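Local coordinates for ORF 37 (Human herpesvirus 8 type M, PDB 3FHD), which processes branched or non-linear viral DNA with endonuclease and exonuclease activities, helping to produce unit-length linear genomes for packaging, at residues 272-283 / 302-310. Residues are numbered along the deposited sequence; the frame is centred on the assembly and turned at random.
Sequences KYTFAKMECDPI and FFYSISKPA. With SO4 (sulfate ion), chain C.
The phenol oxygen of Tyr-273 is gripped by two backbone groups of 302-310. Its OH donates to Phe-303 O at 2.6 Å, in the carbonyl plane and on a lone pair, and accepts from Ala-310 N at 3.0 Å with a fairly straight N-H (157°). One hydroxyl thus ties the last turn of helix 296-303 to the residue leading into strand 311-313. The two bonds hold the hydroxyl in place, while Ile-306 and Phe-303 hem in the ring's rotation. Ile-306 covers part of one face in a CH-pi contact, its CD1 3.7 Å from the ring centroid and offset toward the rim. With CG1 between backbone N and carbonyl carbon (chi1 66°) and the chain extended beyond it, CD1 comes over the tyrosine; the other branch, CG2, reaches Ile-283 CD1 at 3.5 Å. Phe-303 turns its edge to Tyr-273 in an offset edge-to-face pair, planes at 83°. The Phe-302 ring lies nearly parallel but displaced, with little overlap; it touches Tyr-273 CD1 through CZ, while its CE1 meets Ile-283 CG2. Ser-305 OG folds back to Phe-302 O at 2.7 Å, and the same carbonyl takes Ser-305 N, tightening the helix exit. At the solvent side Lys-272 bends at chi3 and sends NZ to Lys-308 O (2.8 Å), with Asp-324 as salt-bridge partner, while its backbone N holds a sulfate, likely a crystallisation additive. Strand 455-464 packs against Phe-302 and Phe-303. The result is an aromatic cluster with a tyrosine hydroxyl pinning a helix-to-strand connection, alongside the central mixed sheet of this PD-(D/E)XK nuclease and away from its magnesium site.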
# COMPACT_ATOMS: atom_id res chain seq x y z
N LYS A 272 -7.50 7.47 17.95
CA LYS A 272 -7.36 7.74 19.41
C LYS A 272 -7.62 9.20 19.73
O LYS A 272 -7.85 9.53 20.89
CB LYS A 272 -5.94 7.43 19.92
CG LYS A 272 -5.49 5.97 19.98
CD LYS A 272 -4.00 5.89 20.48
CE LYS A 272 -2.99 6.58 19.52
NZ LYS A 272 -1.51 6.27 19.77
N TYR A 273 -7.54 10.07 18.73
CA TYR A 273 -7.65 11.52 18.93
C TYR A 273 -9.03 12.08 18.53
O TYR A 273 -9.24 13.28 18.56
CB TYR A 273 -6.56 12.27 18.15
CG TYR A 273 -5.18 12.19 18.77
CD1 TYR A 273 -4.80 13.07 19.79
CD2 TYR A 273 -4.25 11.27 18.31
CE1 TYR A 273 -3.54 13.01 20.36
CE2 TYR A 273 -2.98 11.20 18.88
CZ TYR A 273 -2.63 12.08 19.91
OH TYR A 273 -1.37 12.01 20.46
N THR A 274 -9.95 11.20 18.14
CA THR A 274 -11.31 11.62 17.81
C THR A 274 -11.99 12.19 19.08
O THR A 274 -11.95 11.57 20.15
CB THR A 274 -12.11 10.45 17.18
OG1 THR A 274 -11.45 10.01 15.99
CG2 THR A 274 -13.56 10.88 16.82
N PHE A 275 -12.52 13.40 18.97
CA PHE A 275 -13.21 14.07 20.10
C PHE A 275 -14.59 14.57 19.71
O PHE A 275 -14.92 14.66 18.52
CB PHE A 275 -12.38 15.24 20.65
CG PHE A 275 -12.18 16.36 19.66
CD1 PHE A 275 -13.06 17.44 19.61
CD2 PHE A 275 -11.09 16.35 18.79
CE1 PHE A 275 -12.89 18.47 18.68
CE2 PHE A 275 -10.89 17.39 17.87
CZ PHE A 275 -11.80 18.44 17.81
N ALA A 276 -15.40 14.88 20.72
CA ALA A 276 -16.64 15.60 20.48
C ALA A 276 -16.52 16.96 21.15
O ALA A 276 -15.76 17.14 22.13
CB ALA A 276 -17.85 14.84 21.03
N LYS A 277 -17.23 17.93 20.59
CA LYS A 277 -17.22 19.28 21.16
C LYS A 277 -18.08 19.34 22.43
O LYS A 277 -19.00 20.14 22.53
CB LYS A 277 -17.59 20.32 20.08
CG LYS A 277 -16.60 20.25 18.88
CD LYS A 277 -17.06 21.01 17.64
CE LYS A 277 -17.05 22.52 17.89
NZ LYS A 277 -17.26 23.26 16.62
N MET A 278 -17.75 18.48 23.41
CA MET A 278 -18.47 18.42 24.71
C MET A 278 -17.72 19.16 25.80
O MET A 278 -16.48 19.25 25.79
CB MET A 278 -18.63 16.97 25.25
CG MET A 278 -19.02 15.88 24.26
SD MET A 278 -20.78 15.65 23.97
CE MET A 278 -21.30 14.93 25.54
N GLU A 279 -18.49 19.61 26.79
CA GLU A 279 -18.04 20.29 27.98
C GLU A 279 -16.83 19.63 28.66
O GLU A 279 -15.85 20.32 29.01
CB GLU A 279 -19.23 20.32 28.96
CG GLU A 279 -19.19 21.33 30.03
CD GLU A 279 -20.60 21.67 30.49
OE1 GLU A 279 -21.25 22.49 29.81
OE2 GLU A 279 -21.06 21.10 31.51
N CYS A 280 -16.88 18.32 28.85
CA CYS A 280 -15.86 17.66 29.67
C CYS A 280 -14.73 16.99 28.87
O CYS A 280 -13.94 16.24 29.44
CB CYS A 280 -16.52 16.66 30.62
N ASP A 281 -14.62 17.28 27.58
CA ASP A 281 -13.67 16.55 26.72
C ASP A 281 -12.27 17.22 26.66
O ASP A 281 -12.12 18.32 26.12
CB ASP A 281 -14.32 16.38 25.33
CG ASP A 281 -13.50 15.51 24.39
OD1 ASP A 281 -12.26 15.60 24.43
OD2 ASP A 281 -14.10 14.76 23.58
N PRO A 282 -11.22 16.54 27.20
CA PRO A 282 -9.88 17.17 27.31
C PRO A 282 -9.15 17.36 25.96
O PRO A 282 -8.33 18.28 25.82
CB PRO A 282 -9.09 16.18 28.17
CG PRO A 282 -9.73 14.86 27.87
CD PRO A 282 -11.21 15.15 27.70
N ILE A 283 -9.44 16.49 24.99
CA ILE A 283 -8.89 16.63 23.64
C ILE A 283 -9.48 17.91 23.01
O ILE A 283 -8.75 18.69 22.40
CB ILE A 283 -9.20 15.38 22.74
CG1 ILE A 283 -8.72 14.09 23.41
CG2 ILE A 283 -8.59 15.55 21.34
CD1 ILE A 283 -8.98 12.85 22.57
N PHE A 302 -2.03 19.32 22.19
CA PHE A 302 -3.00 18.47 21.53
C PHE A 302 -2.50 17.02 21.50
O PHE A 302 -3.20 16.09 21.90
CB PHE A 302 -3.31 19.00 20.12
CG PHE A 302 -4.20 18.09 19.32
CD1 PHE A 302 -5.57 18.02 19.58
CD2 PHE A 302 -3.67 17.32 18.29
CE1 PHE A 302 -6.40 17.17 18.84
CE2 PHE A 302 -4.49 16.46 17.54
CZ PHE A 302 -5.87 16.40 17.83
N PHE A 303 -1.26 16.82 21.05
CA PHE A 303 -0.70 15.47 21.02
C PHE A 303 -0.72 14.79 22.39
O PHE A 303 -1.12 13.62 22.50
CB PHE A 303 0.72 15.46 20.43
CG PHE A 303 0.74 15.39 18.93
CD1 PHE A 303 0.07 14.37 18.26
CD2 PHE A 303 1.43 16.34 18.18
CE1 PHE A 303 0.09 14.29 16.87
CE2 PHE A 303 1.45 16.27 16.80
CZ PHE A 303 0.78 15.25 16.14
N TYR A 304 -0.33 15.54 23.42
CA TYR A 304 -0.26 15.00 24.77
C TYR A 304 -1.54 15.23 25.57
O TYR A 304 -1.48 15.39 26.79
CB TYR A 304 0.97 15.54 25.53
CG TYR A 304 2.31 15.27 24.84
CD1 TYR A 304 2.54 14.09 24.12
CD2 TYR A 304 3.35 16.19 24.91
CE1 TYR A 304 3.77 13.85 23.49
CE2 TYR A 304 4.57 15.96 24.29
CZ TYR A 304 4.78 14.79 23.59
OH TYR A 304 6.02 14.57 22.98
N SER A 305 -2.69 15.25 24.90
CA SER A 305 -3.98 15.31 25.59
C SER A 305 -4.56 13.89 25.79
O SER A 305 -5.64 13.73 26.38
CB SER A 305 -4.96 16.23 24.86
OG SER A 305 -5.27 15.73 23.57
N ILE A 306 -3.84 12.88 25.30
CA ILE A 306 -4.21 11.46 25.48
C ILE A 306 -3.06 10.64 26.13
O ILE A 306 -1.91 11.06 26.12
CB ILE A 306 -4.67 10.77 24.15
CG1 ILE A 306 -3.52 10.66 23.15
CG2 ILE A 306 -5.90 11.47 23.54
CD1 ILE A 306 -3.77 9.67 22.06
N SER A 307 -3.39 9.46 26.66
CA SER A 307 -2.42 8.63 27.41
C SER A 307 -1.40 7.87 26.56
O SER A 307 -0.32 7.50 27.05
CB SER A 307 -3.14 7.65 28.34
OG SER A 307 -3.80 6.65 27.58
N LYS A 308 -1.73 7.62 25.29
CA LYS A 308 -0.77 7.00 24.37
C LYS A 308 -0.48 7.92 23.18
O LYS A 308 -1.01 7.71 22.07
CB LYS A 308 -1.26 5.62 23.89
CG LYS A 308 -1.25 4.53 24.98
CD LYS A 308 0.15 4.05 25.27
CE LYS A 308 0.16 2.88 26.25
NZ LYS A 308 1.37 2.02 26.00
N PRO A 309 0.38 8.94 23.39
CA PRO A 309 0.62 9.99 22.39
C PRO A 309 1.26 9.47 21.09
O PRO A 309 2.04 8.51 21.12
CB PRO A 309 1.58 10.94 23.09
CG PRO A 309 1.47 10.62 24.54
CD PRO A 309 1.20 9.16 24.59
N ALA A 310 0.93 10.12 19.98
CA ALA A 310 1.39 9.69 18.67
C ALA A 310 2.81 10.19 18.36
O ALA A 310 3.40 9.80 17.35
CB ALA A 310 0.41 10.10 17.56
S SO4 C . -5.30 5.08 16.29
O1 SO4 C . -6.33 4.51 17.18
O2 SO4 C . -4.91 6.43 16.74
O3 SO4 C . -4.13 4.21 16.35
O4 SO4 C . -5.84 5.09 14.93